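PDB 4AFM: endoglucanase CEL5A from Eubacterium cellulosolvens, which probably hydrolyses beta-glucans through a family 5 glycoside hydrolase domain and carries the family 65 carbohydrate binding module described here, which probably recognises xyloglucan. Local coordinates for residues A73-Y78 with A93-S98; F39-N44 with S102-I107; Q91-K94 with D100-D103. One frame throughout, in Å; residues are numbered along the deposited sequence. Where two conformers were deposited one is given.

Interaction 1: A73-Y78 with A93-S98; sequences AQISPY and AKAYGS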
ATOM      1  N   ALA A  73      -8.618  17.312   2.017  1.00  9.08           N
ATOM      2  CA  ALA A  73      -9.040  17.528   0.538  1.00  9.36           C
ATOM      3  C   ALA A  73      -9.961  16.303   0.254  1.00 10.58           C
ATOM      4  O   ALA A  73      -9.357  15.266  -0.294  1.00 13.89           O
ATOM      5  CB  ALA A  73      -7.920  17.736  -0.334  1.00 11.28           C
ATOM      6  N   GLN A  74     -11.166  16.275   0.609  1.00 10.54           N
ATOM      7  CA  GLN A  74     -12.127  15.221   0.352  1.00 11.10           C
ATOM      8  C   GLN A  74     -12.718  15.504  -1.022  1.00 11.21           C
ATOM      9  O   GLN A  74     -13.389  16.611  -1.183  1.00 14.25           O
ATOM     10  CB  GLN A  74     -13.105  15.184   1.396  1.00 14.34           C
ATOM     11  CG  GLN A  74     -14.138  14.179   1.261  1.00 14.39           C
ATOM     12  CD  GLN A  74     -14.902  14.078   2.498  1.00 15.29           C
ATOM     13  OE1 GLN A  74     -14.485  14.079   3.635  1.00 17.11           O
ATOM     14  NE2 GLN A  74     -16.218  14.058   2.258  1.00 15.90           N
ATOM     15  N   ILE A  75     -12.573  14.617  -1.959  1.00  9.18           N
ATOM     16  CA  ILE A  75     -13.078  14.859  -3.283  1.00 10.48           C
ATOM     17  C   ILE A  75     -13.922  13.726  -3.733  1.00  9.03           C
ATOM     18  O   ILE A  75     -13.685  12.539  -3.568  1.00  8.53           O
ATOM     19  CB  ILE A  75     -12.249  15.274  -4.382  1.00 13.78           C
ATOM     20  CG1 ILE A  75     -11.183  14.257  -4.414  1.00 11.91           C
ATOM     21  CG2 ILE A  75     -11.609  16.654  -4.184  1.00 14.43           C
ATOM     22  CD1 ILE A  75     -10.389  14.357  -5.756  1.00 14.68           C
ATOM     23  N   SER A  76     -14.993  14.180  -4.379  1.00 10.05           N
ATOM     24  CA  SER A  76     -15.851  13.234  -5.133  0.89 10.20           C
ATOM     25  C   SER A  76     -15.170  12.957  -6.455  1.00  9.12           C
ATOM     26  O   SER A  76     -14.361  13.668  -6.901  1.00  9.73           O
ATOM     27  CB  SER A  76     -17.272  13.840  -5.291  0.89 14.31           C
ATOM     28  OG  SER A  76     -17.002  15.016  -5.885  0.89 22.87           O
ATOM     29  N   PRO A  77     -15.621  11.866  -7.140  1.00  8.33           N
ATOM     30  CA  PRO A  77     -15.010  11.579  -8.458  1.00  8.03           C
ATOM     31  C   PRO A  77     -15.119  12.738  -9.425  1.00  7.94           C
ATOM     32  O   PRO A  77     -16.156  13.409  -9.447  1.00  8.97           O
ATOM     33  CB  PRO A  77     -15.905  10.398  -8.912  1.00  8.94           C
ATOM     34  CG  PRO A  77     -16.351   9.714  -7.612  1.00  8.11           C
ATOM     35  CD  PRO A  77     -16.573  10.864  -6.698  1.00  8.99           C
ATOM     36  N   TYR A  78     -14.106  12.931 -10.208  1.00  7.38           N
ATOM     37  CA  TYR A  78     -14.249  13.840 -11.340  1.00  8.32           C
ATOM     38  C   TYR A  78     -15.422  13.353 -12.161  1.00  8.09           C
ATOM     39  O   TYR A  78     -16.285  14.201 -12.593  1.00  9.11           O
ATOM     40  CB  TYR A  78     -12.968  13.863 -12.105  1.00 10.66           C
ATOM     41  CG  TYR A  78     -12.939  14.842 -13.260  1.00 13.36           C
ATOM     42  CD1 TYR A  78     -13.503  16.083 -13.201  1.00 19.88           C
ATOM     43  CD2 TYR A  78     -12.456  14.405 -14.471  1.00 15.67           C
ATOM     44  CE1 TYR A  78     -13.485  16.954 -14.392  1.00 22.55           C
ATOM     45  CE2 TYR A  78     -12.334  15.255 -15.606  1.00 20.64           C
ATOM     46  CZ  TYR A  78     -12.884  16.449 -15.519  1.00 20.63           C
ATOM     47  OH  TYR A  78     -12.819  17.284 -16.685  1.00 31.73           O
ATOM     48  N   ALA A  93      -5.443  18.674  -6.844  1.00  8.50           N
ATOM     49  CA  ALA A  93      -4.668  19.860  -6.500  1.00  8.61           C
ATOM     50  C   ALA A  93      -5.590  21.045  -6.146  1.00  9.21           C
ATOM     51  O   ALA A  93      -5.232  21.784  -5.220  1.00 10.46           O
ATOM     52  CB  ALA A  93      -3.773  20.203  -7.703  1.00 10.02           C
ATOM     53  N   LYS A  94      -6.697  21.158  -6.849  1.00  9.48           N
ATOM     54  CA  LYS A  94      -7.600  22.279  -6.524  0.79 10.27           C
ATOM     55  C   LYS A  94      -8.134  22.090  -5.104  1.00  9.95           C
ATOM     56  O   LYS A  94      -8.194  23.055  -4.302  1.00 10.50           O
ATOM     57  CB  LYS A  94      -8.726  22.295  -7.488  0.79 13.07           C
ATOM     58  CG  LYS A  94      -9.723  23.388  -7.121  0.79 17.46           C
ATOM     59  CD  LYS A  94     -10.874  23.348  -8.142  0.79 26.61           C
ATOM     60  CE  LYS A  94     -11.868  24.489  -7.858  0.79 33.06           C
ATOM     61  NZ  LYS A  94     -12.822  24.554  -9.018  0.79 42.46           N
ATOM     62  N   ALA A  95      -8.496  20.871  -4.732  1.00  8.28           N
ATOM     63  CA  ALA A  95      -8.997  20.605  -3.365  1.00  8.32           C
ATOM     64  C   ALA A  95      -7.910  20.714  -2.344  1.00  8.63           C
ATOM     65  O   ALA A  95      -8.125  21.167  -1.209  1.00  9.50           O
ATOM     66  CB  ALA A  95      -9.664  19.260  -3.301  1.00  9.04           C
ATOM     67  N   TYR A  96      -6.676  20.323  -2.671  1.00  8.21           N
ATOM     68  CA  TYR A  96      -5.549  20.379  -1.766  1.00  8.68           C
ATOM     69  C   TYR A  96      -5.030  21.778  -1.594  1.00  9.70           C
ATOM     70  O   TYR A  96      -4.346  22.075  -0.618  1.00 10.07           O
ATOM     71  CB  TYR A  96      -4.460  19.397  -2.276  1.00  8.47           C
ATOM     72  CG  TYR A  96      -3.353  19.117  -1.277  1.00  7.46           C
ATOM     73  CD1 TYR A  96      -3.610  18.315  -0.125  1.00  7.53           C
ATOM     74  CD2 TYR A  96      -2.085  19.559  -1.467  1.00  8.22           C
ATOM     75  CE1 TYR A  96      -2.627  18.049   0.798  1.00  7.87           C
ATOM     76  CE2 TYR A  96      -1.084  19.272  -0.557  1.00  7.61           C
ATOM     77  CZ  TYR A  96      -1.370  18.506   0.566  1.00  7.60           C
ATOM     78  OH  TYR A  96      -0.395  18.194   1.470  1.00  8.68           O
ATOM     79  N   GLY A  97      -5.352  22.725  -2.532  1.00 10.13           N
ATOM     80  CA  GLY A  97      -4.893  24.090  -2.450  1.00 11.30           C
ATOM     81  C   GLY A  97      -3.685  24.287  -3.249  1.00 12.28           C
ATOM     82  O   GLY A  97      -3.254  25.490  -3.304  1.00 15.50           O
ATOM     83  N   SER A  98      -3.028  23.299  -3.808  1.00 11.98           N
ATOM     84  CA  SER A  98      -1.859  23.442  -4.696  1.00 13.06           C
ATOM     85  C   SER A  98      -1.548  22.068  -5.230  1.00 11.99           C
ATOM     86  O   SER A  98      -2.081  21.078  -4.798  1.00 11.17           O
ATOM     87  CB  SER A  98      -0.631  23.960  -4.010  1.00 17.32           C
ATOM     88  OG  SER A  98      -0.113  22.966  -3.109  1.00 16.30           O
TER
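Ile75 lays its CG2 methyl against the methyl of Ala95, with CG2 and CB only 3.4 Å apart, tighter than an ordinary van der Waals contact between carbons. The first torsion explains this use of the short branch: with chi1 at 54°, CG1 sits between the backbone N and the carbonyl carbon, and CG2 is turned beside N, anti to the carbonyl carbon. Ile75 also packs on Gln91 and Ile92, about one turn earlier in the same helix.

Ala73, two residues back and on the same face of strand 71-75, meets Ala95 as well. Its CB is 3.8 Å from Ala95 CB, so the helix methyl is touched by both strand side chains. The CB of Ala73 also reaches the helix backbone, 3.5 Å from the carbonyl O of Ala95 and 3.7 Å from the amide N of Tyr96. It comes near the plane of the Tyr96 ring, at the ring's edge. Tyr96 packs on Phe60 and Arg62 of strand 56-62, while its hydroxyl is hydrogen-bonded to Asp103.

The contact thus seats the last turn of helix 89-96 on strand 71-75, outermost in the four-stranded antiparallel sheet of this chain in the beta-sandwich module, just before Gly97, the first residue to leave helical geometry, with positive phi. Because two alanines face each other, their CA atoms approach to 5.0 Å. One turn back, Gln91 NE2 makes a weak hydrogen bond to Ser76 O, but none crosses between 73-78 and 93-98, which implies that these two segments are fitted together by methyl groups.

Interaction 2: F39-N44 with S102-I107; sequences FDLNKN and SDLDYI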
ATOM      1  N   PHE A  39       3.517   5.108  -6.928  1.00  6.88           N
ATOM      2  CA  PHE A  39       3.440   5.936  -8.101  1.00  6.71           C
ATOM      3  C   PHE A  39       4.069   7.276  -7.735  1.00  6.52           C
ATOM      4  O   PHE A  39       4.249   7.612  -6.562  1.00  6.91           O
ATOM      5  CB  PHE A  39       2.031   6.067  -8.691  1.00  7.49           C
ATOM      6  CG  PHE A  39       1.091   6.898  -7.890  1.00  8.22           C
ATOM      7  CD1 PHE A  39       0.453   6.407  -6.749  1.00  8.52           C
ATOM      8  CD2 PHE A  39       0.847   8.228  -8.228  1.00  8.44           C
ATOM      9  CE1 PHE A  39      -0.429   7.183  -6.003  1.00  9.45           C
ATOM     10  CE2 PHE A  39      -0.059   8.964  -7.500  1.00  9.76           C
ATOM     11  CZ  PHE A  39      -0.646   8.485  -6.355  1.00  9.51           C
ATOM     12  N   ASP A  40       4.329   8.071  -8.767  1.00  6.63           N
ATOM     13  CA  ASP A  40       5.011   9.370  -8.609  1.00  6.57           C
ATOM     14  C   ASP A  40       3.962  10.500  -8.719  1.00  6.44           C
ATOM     15  O   ASP A  40       3.379  10.797  -9.747  1.00  7.15           O
ATOM     16  CB  ASP A  40       6.016   9.538  -9.757  1.00  7.10           C
ATOM     17  CG  ASP A  40       6.763  10.843  -9.623  1.00  7.58           C
ATOM     18  OD1 ASP A  40       6.563  11.619  -8.681  1.00  7.43           O
ATOM     19  OD2 ASP A  40       7.595  11.074 -10.564  1.00  8.21           O
ATOM     20  N   LEU A  41       3.703  11.112  -7.540  1.00  6.50           N
ATOM     21  CA  LEU A  41       2.747  12.236  -7.436  1.00  6.85           C
ATOM     22  C   LEU A  41       3.084  13.412  -8.291  1.00  7.10           C
ATOM     23  O   LEU A  41       2.263  14.283  -8.569  1.00  7.75           O
ATOM     24  CB  LEU A  41       2.716  12.655  -5.987  1.00  7.65           C
ATOM     25  CG  LEU A  41       1.919  11.670  -5.073  1.00  7.61           C
ATOM     26  CD1 LEU A  41       2.364  11.858  -3.627  1.00  8.73           C
ATOM     27  CD2 LEU A  41       0.401  11.885  -5.184  1.00  9.15           C
ATOM     28  N   ASN A  42       4.371  13.511  -8.732  1.00  7.10           N
ATOM     29  CA  ASN A  42       4.796  14.662  -9.536  1.00  7.77           C
ATOM     30  C   ASN A  42       4.370  14.503 -10.977  1.00  8.98           C
ATOM     31  O   ASN A  42       4.323  15.543 -11.660  1.00 10.80           O
ATOM     32  CB  ASN A  42       6.338  14.759  -9.522  1.00  8.17           C
ATOM     33  CG  ASN A  42       6.818  15.138  -8.186  1.00  7.85           C
ATOM     34  OD1 ASN A  42       6.720  16.318  -7.817  1.00 10.95           O
ATOM     35  ND2 ASN A  42       7.395  14.276  -7.428  1.00  8.53           N
ATOM     36  N   LYS A  43       4.065  13.343 -11.444  1.00  8.83           N
ATOM     37  CA  LYS A  43       3.537  13.229 -12.834  1.00 10.28           C
ATOM     38  C   LYS A  43       2.104  13.691 -12.869  1.00  9.71           C
ATOM     39  O   LYS A  43       1.426  13.789 -11.868  1.00 10.22           O
ATOM     40  CB  LYS A  43       3.639  11.763 -13.269  1.00 12.07           C
ATOM     41  CG  LYS A  43       5.094  11.301 -13.274  1.00 16.04           C
ATOM     42  CD  LYS A  43       5.534  10.008 -13.943  1.00 21.00           C
ATOM     43  CE  LYS A  43       5.187  10.070 -15.413  1.00 26.76           C
ATOM     44  NZ  LYS A  43       6.295  10.711 -16.200  1.00 35.86           N
ATOM     45  N   ASN A  44       1.588  13.942 -14.096  1.00 10.72           N
ATOM     46  CA  ASN A  44       0.172  14.149 -14.214  1.00 11.12           C
ATOM     47  C   ASN A  44      -0.446  12.802 -14.169  1.00 11.81           C
ATOM     48  O   ASN A  44       0.166  11.829 -14.698  1.00 14.91           O
ATOM     49  CB  ASN A  44      -0.145  14.833 -15.552  1.00 12.50           C
ATOM     50  CG  ASN A  44      -1.480  15.460 -15.488  1.00 17.06           C
ATOM     51  OD1 ASN A  44      -2.182  15.574 -14.429  1.00 18.85           O
ATOM     52  ND2 ASN A  44      -1.946  15.892 -16.689  1.00 22.42           N
ATOM     53  N   SER A 102       4.717  18.101  -1.455  1.00  8.00           N
ATOM     54  CA  SER A 102       5.899  17.866  -0.644  1.00  8.12           C
ATOM     55  C   SER A 102       5.579  17.731   0.829  1.00  8.16           C
ATOM     56  O   SER A 102       6.392  17.253   1.602  1.00  8.19           O
ATOM     57  CB  SER A 102       6.920  19.021  -0.820  1.00  9.04           C
ATOM     58  OG  SER A 102       6.344  20.247  -0.358  1.00  9.76           O
ATOM     59  N   ASP A 103       4.343  18.105   1.252  1.00  8.13           N
ATOM     60  CA  ASP A 103       3.941  17.996   2.678  1.00  8.88           C
ATOM     61  C   ASP A 103       2.736  17.069   2.786  1.00  7.51           C
ATOM     62  O   ASP A 103       2.063  17.107   3.859  1.00  8.98           O
ATOM     63  CB  ASP A 103       3.587  19.417   3.237  1.00 10.32           C
ATOM     64  CG  ASP A 103       2.552  20.141   2.294  1.00 11.75           C
ATOM     65  OD1 ASP A 103       1.974  19.589   1.320  1.00 11.15           O
ATOM     66  OD2 ASP A 103       2.379  21.411   2.568  1.00 12.41           O
ATOM     67  N   LEU A 104       2.458  16.220   1.840  1.00  6.58           N
ATOM     68  CA  LEU A 104       1.281  15.347   1.879  1.00  6.97           C
ATOM     69  C   LEU A 104       1.410  14.241   2.883  1.00  6.66           C
ATOM     70  O   LEU A 104       2.370  13.407   2.774  1.00  8.69           O
ATOM     71  CB  LEU A 104       1.064  14.806   0.482  1.00  6.99           C
ATOM     72  CG  LEU A 104      -0.137  13.852   0.336  1.00  6.28           C
ATOM     73  CD1 LEU A 104      -1.470  14.545   0.626  1.00  6.69           C
ATOM     74  CD2 LEU A 104      -0.129  13.228  -1.058  1.00  7.44           C
ATOM     75  N   ASP A 105       0.519  14.126   3.841  1.00  5.96           N
ATOM     76  CA  ASP A 105       0.628  13.076   4.896  1.00  6.25           C
ATOM     77  C   ASP A 105      -0.198  11.865   4.619  1.00  5.83           C
ATOM     78  O   ASP A 105       0.134  10.784   5.202  1.00  7.03           O
ATOM     79  CB  ASP A 105       0.226  13.691   6.244  1.00  7.35           C
ATOM     80  CG  ASP A 105       1.143  14.637   6.790  1.00  8.47           C
ATOM     81  OD1 ASP A 105       2.358  14.255   6.903  1.00 12.27           O
ATOM     82  OD2 ASP A 105       0.842  15.768   7.190  1.00  9.00           O
ATOM     83  N   TYR A 106      -1.246  11.920   3.820  1.00  5.35           N
ATOM     84  CA  TYR A 106      -2.210  10.831   3.797  1.00  5.19           C
ATOM     85  C   TYR A 106      -2.969  10.839   2.504  1.00  5.09           C
ATOM     86  O   TYR A 106      -3.441  11.943   2.054  1.00  5.24           O
ATOM     87  CB  TYR A 106      -3.216  11.076   4.978  1.00  5.76           C
ATOM     88  CG  TYR A 106      -4.330  10.074   5.058  1.00  6.04           C
ATOM     89  CD1 TYR A 106      -4.108   8.773   5.519  1.00  6.65           C
ATOM     90  CD2 TYR A 106      -5.635  10.400   4.622  1.00  6.33           C
ATOM     91  CE1 TYR A 106      -5.134   7.869   5.626  1.00  7.09           C
ATOM     92  CE2 TYR A 106      -6.648   9.464   4.711  1.00  6.60           C
ATOM     93  CZ  TYR A 106      -6.388   8.230   5.224  1.00  6.73           C
ATOM     94  OH  TYR A 106      -7.489   7.365   5.276  1.00  7.67           O
ATOM     95  N   ILE A 107      -3.174   9.674   1.926  1.00  5.01           N
ATOM     96  CA  ILE A 107      -4.083   9.461   0.832  1.00  5.19           C
ATOM     97  C   ILE A 107      -5.005   8.360   1.254  1.00  5.27           C
ATOM     98  O   ILE A 107      -4.556   7.297   1.686  1.00  5.52           O
ATOM     99  CB  ILE A 107      -3.287   9.004  -0.455  1.00  5.38           C
ATOM    100  CG1 ILE A 107      -2.364  10.135  -0.872  1.00  5.90           C
ATOM    101  CG2 ILE A 107      -4.273   8.632  -1.573  1.00  6.09           C
ATOM    102  CD1 ILE A 107      -1.346   9.677  -1.931  1.00  7.55           C
TER
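Leu41 and Leu104 touch through one methyl each, CD1 of Leu41 being 3.8 Å from CD2 of Leu104, and the two side chains cross at about a right angle. They reach the meeting point by different conformations. In Leu41 the CG atom is anti to the carbonyl carbon and stands beside the backbone N (chi1 -75°). Leu104 instead has CG anti to its own N (chi1 180°), an extended arrangement that brings CD2 across the gap between the two backbones, which is wide even at its narrowest, with Leu41 CA 9.4 Å from Ser102 CA. The other methyl of Leu41, CD2, is 4.3 Å from CD1 of Ile107, so the fork of the leucine serves two partners.

All three side chains also pack on Phe60 of strand 56-62. The contact therefore lays the loop between strands 28-30 and 45-52 against the four-stranded antiparallel sheet of the beta-sandwich, where strand 106-111 begins. A classic beta bulge marks that beginning, with Asp105 and Tyr106 both facing Ala61.

Leu41 is presented from a type I turn running from Asp40 to Lys43 and closed by the bond from Lys43 N to Asp40 O. Within it Asp40 forms an Asx turn: its OD1 accepts from Asn42 N at 2.9 Å, the amide arriving from above the carboxylate plane. The same oxygen offers its syn lone pair to Asn42 ND2 at 3.1 Å. Two donors thus grip one oxygen and tie both side chains to the turn, while Lys89 NZ is hydrogen-bonded to the carbonyl oxygens of Leu41 and Lys43.

Interaction 3: Q91-K94 with D100-D103; sequences QIAK and DFSD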
ATOM      1  N   GLN A  91      -7.950  17.977 -10.323  1.00  9.71           N
ATOM      2  CA  GLN A  91      -9.026  18.111  -9.353  1.00 10.48           C
ATOM      3  C   GLN A  91      -8.517  18.017  -7.923  1.00  9.87           C
ATOM      4  O   GLN A  91      -8.866  18.737  -7.001  1.00 10.28           O
ATOM      5  CB  GLN A  91      -9.951  17.022  -9.773  1.00 13.41           C
ATOM      6  CG  GLN A  91     -10.956  16.747  -8.797  1.00 13.80           C
ATOM      7  CD  GLN A  91     -11.591  15.359  -8.949  1.00 11.09           C
ATOM      8  OE1 GLN A  91     -11.045  14.295  -9.357  1.00 11.29           O
ATOM      9  NE2 GLN A  91     -12.819  15.354  -8.513  1.00 11.62           N
ATOM     10  N   ILE A  92      -7.601  17.050  -7.689  1.00  8.97           N
ATOM     11  CA  ILE A  92      -7.028  16.859  -6.358  1.00  8.10           C
ATOM     12  C   ILE A  92      -6.276  18.119  -5.977  1.00  8.41           C
ATOM     13  O   ILE A  92      -6.388  18.545  -4.799  1.00  8.87           O
ATOM     14  CB  ILE A  92      -6.089  15.591  -6.372  1.00  8.61           C
ATOM     15  CG1 ILE A  92      -6.890  14.322  -6.637  1.00  8.72           C
ATOM     16  CG2 ILE A  92      -5.318  15.519  -5.126  1.00  9.45           C
ATOM     17  CD1 ILE A  92      -6.014  13.099  -7.081  1.00  8.82           C
ATOM     18  N   ALA A  93      -5.443  18.674  -6.844  1.00  8.50           N
ATOM     19  CA  ALA A  93      -4.668  19.860  -6.500  1.00  8.61           C
ATOM     20  C   ALA A  93      -5.590  21.045  -6.146  1.00  9.21           C
ATOM     21  O   ALA A  93      -5.232  21.784  -5.220  1.00 10.46           O
ATOM     22  CB  ALA A  93      -3.773  20.203  -7.703  1.00 10.02           C
ATOM     23  N   LYS A  94      -6.697  21.158  -6.849  1.00  9.48           N
ATOM     24  CA  LYS A  94      -7.600  22.279  -6.524  0.79 10.27           C
ATOM     25  C   LYS A  94      -8.134  22.090  -5.104  1.00  9.95           C
ATOM     26  O   LYS A  94      -8.194  23.055  -4.302  1.00 10.50           O
ATOM     27  CB  LYS A  94      -8.726  22.295  -7.488  0.79 13.07           C
ATOM     28  CG  LYS A  94      -9.723  23.388  -7.121  0.79 17.46           C
ATOM     29  CD  LYS A  94     -10.874  23.348  -8.142  0.79 26.61           C
ATOM     30  CE  LYS A  94     -11.868  24.489  -7.858  0.79 33.06           C
ATOM     31  NZ  LYS A  94     -12.822  24.554  -9.018  0.79 42.46           N
ATOM     32  N   ASP A 100       1.570  21.098  -4.948  1.00 11.54           N
ATOM     33  CA  ASP A 100       2.811  20.837  -4.290  1.00 11.57           C
ATOM     34  C   ASP A 100       2.469  19.767  -3.195  1.00 10.62           C
ATOM     35  O   ASP A 100       1.933  20.112  -2.129  1.00 10.14           O
ATOM     36  CB  ASP A 100       3.304  22.115  -3.601  1.00 13.60           C
ATOM     37  CG  ASP A 100       4.558  21.932  -2.864  1.00 15.36           C
ATOM     38  OD1 ASP A 100       5.042  20.877  -2.599  1.00 13.41           O
ATOM     39  OD2 ASP A 100       5.136  22.977  -2.422  1.00 22.20           O
ATOM     40  N   PHE A 101       2.867  18.509  -3.469  1.00  9.03           N
ATOM     41  CA  PHE A 101       2.629  17.384  -2.521  1.00  8.27           C
ATOM     42  C   PHE A 101       3.778  17.135  -1.653  1.00  7.65           C
ATOM     43  O   PHE A 101       3.879  16.056  -1.028  1.00  7.88           O
ATOM     44  CB  PHE A 101       2.124  16.182  -3.290  1.00  8.50           C
ATOM     45  CG  PHE A 101       0.872  16.422  -4.005  1.00  9.04           C
ATOM     46  CD1 PHE A 101      -0.342  16.848  -3.341  1.00  9.89           C
ATOM     47  CD2 PHE A 101       0.764  16.250  -5.421  1.00 13.16           C
ATOM     48  CE1 PHE A 101      -1.522  17.122  -4.057  1.00 10.59           C
ATOM     49  CE2 PHE A 101      -0.467  16.462  -6.082  1.00 14.21           C
ATOM     50  CZ  PHE A 101      -1.618  16.981  -5.443  1.00 12.59           C
ATOM     51  N   SER A 102       4.717  18.101  -1.455  1.00  8.00           N
ATOM     52  CA  SER A 102       5.899  17.866  -0.644  1.00  8.12           C
ATOM     53  C   SER A 102       5.579  17.731   0.829  1.00  8.16           C
ATOM     54  O   SER A 102       6.392  17.253   1.602  1.00  8.19           O
ATOM     55  CB  SER A 102       6.920  19.021  -0.820  1.00  9.04           C
ATOM     56  OG  SER A 102       6.344  20.247  -0.358  1.00  9.76           O
ATOM     57  N   ASP A 103       4.343  18.105   1.252  1.00  8.13           N
ATOM     58  CA  ASP A 103       3.941  17.996   2.678  1.00  8.88           C
ATOM     59  C   ASP A 103       2.736  17.069   2.786  1.00  7.51           C
ATOM     60  O   ASP A 103       2.063  17.107   3.859  1.00  8.98           O
ATOM     61  CB  ASP A 103       3.587  19.417   3.237  1.00 10.32           C
ATOM     62  CG  ASP A 103       2.552  20.141   2.294  1.00 11.75           C
ATOM     63  OD1 ASP A 103       1.974  19.589   1.320  1.00 11.15           O
ATOM     64  OD2 ASP A 103       2.379  21.411   2.568  1.00 12.41           O
TER
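Phe101 points the far end of its ring at helix 89-96, meeting Ile92 and Ala93 from the loop by which the chain leaves that helix for strand 106-111. The helix and this loop lie against strand 56-62 of the beta-sandwich, and an Asx turn at Asp100 shapes the loop where the aromatic residue emerges.

The contact between the segments is entirely apolar. CG2 of Ile92 lies 4.0 Å from CZ of Phe101, the two side chains crossing at about a right angle. With chi1 of Ile92 at -65°, CG1 stands beside the backbone N, leaving CG2 anti to N as the branch that meets CZ. Ala93 meets the same ring atom more loosely: its CA is 4.3 Å from CZ of Phe101, and its CB is 4.5 Å away. Other side chains complete the surroundings of the ring. Phe60 meets Phe101 edge-to-face, and Tyr96, one turn further along the helix, brings its ring plane to about 50° from that of Phe101. Ile92 in turn packs on Leu58 and Phe60.

No hydrogen bond crosses between the two segments. Asp103 bonds Tyr96 OH, at the end of the helix, and pairs with Arg62 in a salt bridge. Within the loop, Asp100 accepts through OD1 from the backbone N of Ser102 at 3.0 Å, which makes the Asx turn around Phe101. That nitrogen meets OD1 on the anti side and the hydroxyl OG of Ser102 donates to OD1 on the syn side at 2.7 Å, both tilted about 25° from the carboxylate plane toward the same face.

All three contacts are apolar between their segments and lie against the four-stranded sheet; interactions 1 and 3 use helix 89-96. Interaction 2 is the buried one, joining a loop distant in sequence to the start of strand 106-111 through leucine and isoleucine methyls, whereas interactions 1 and 3 are partly buried. Interaction 1 seats the end of the helix on strand 71-75 through close packing of alanine and isoleucine methyls, and interaction 3 brings the ring of Phe101 from the following loop against it. One polar link, the hydrogen bond of Tyr96 OH to Asp103, joins interaction 1 to the other two. Asx turns occur in the loops of interactions 2 and 3.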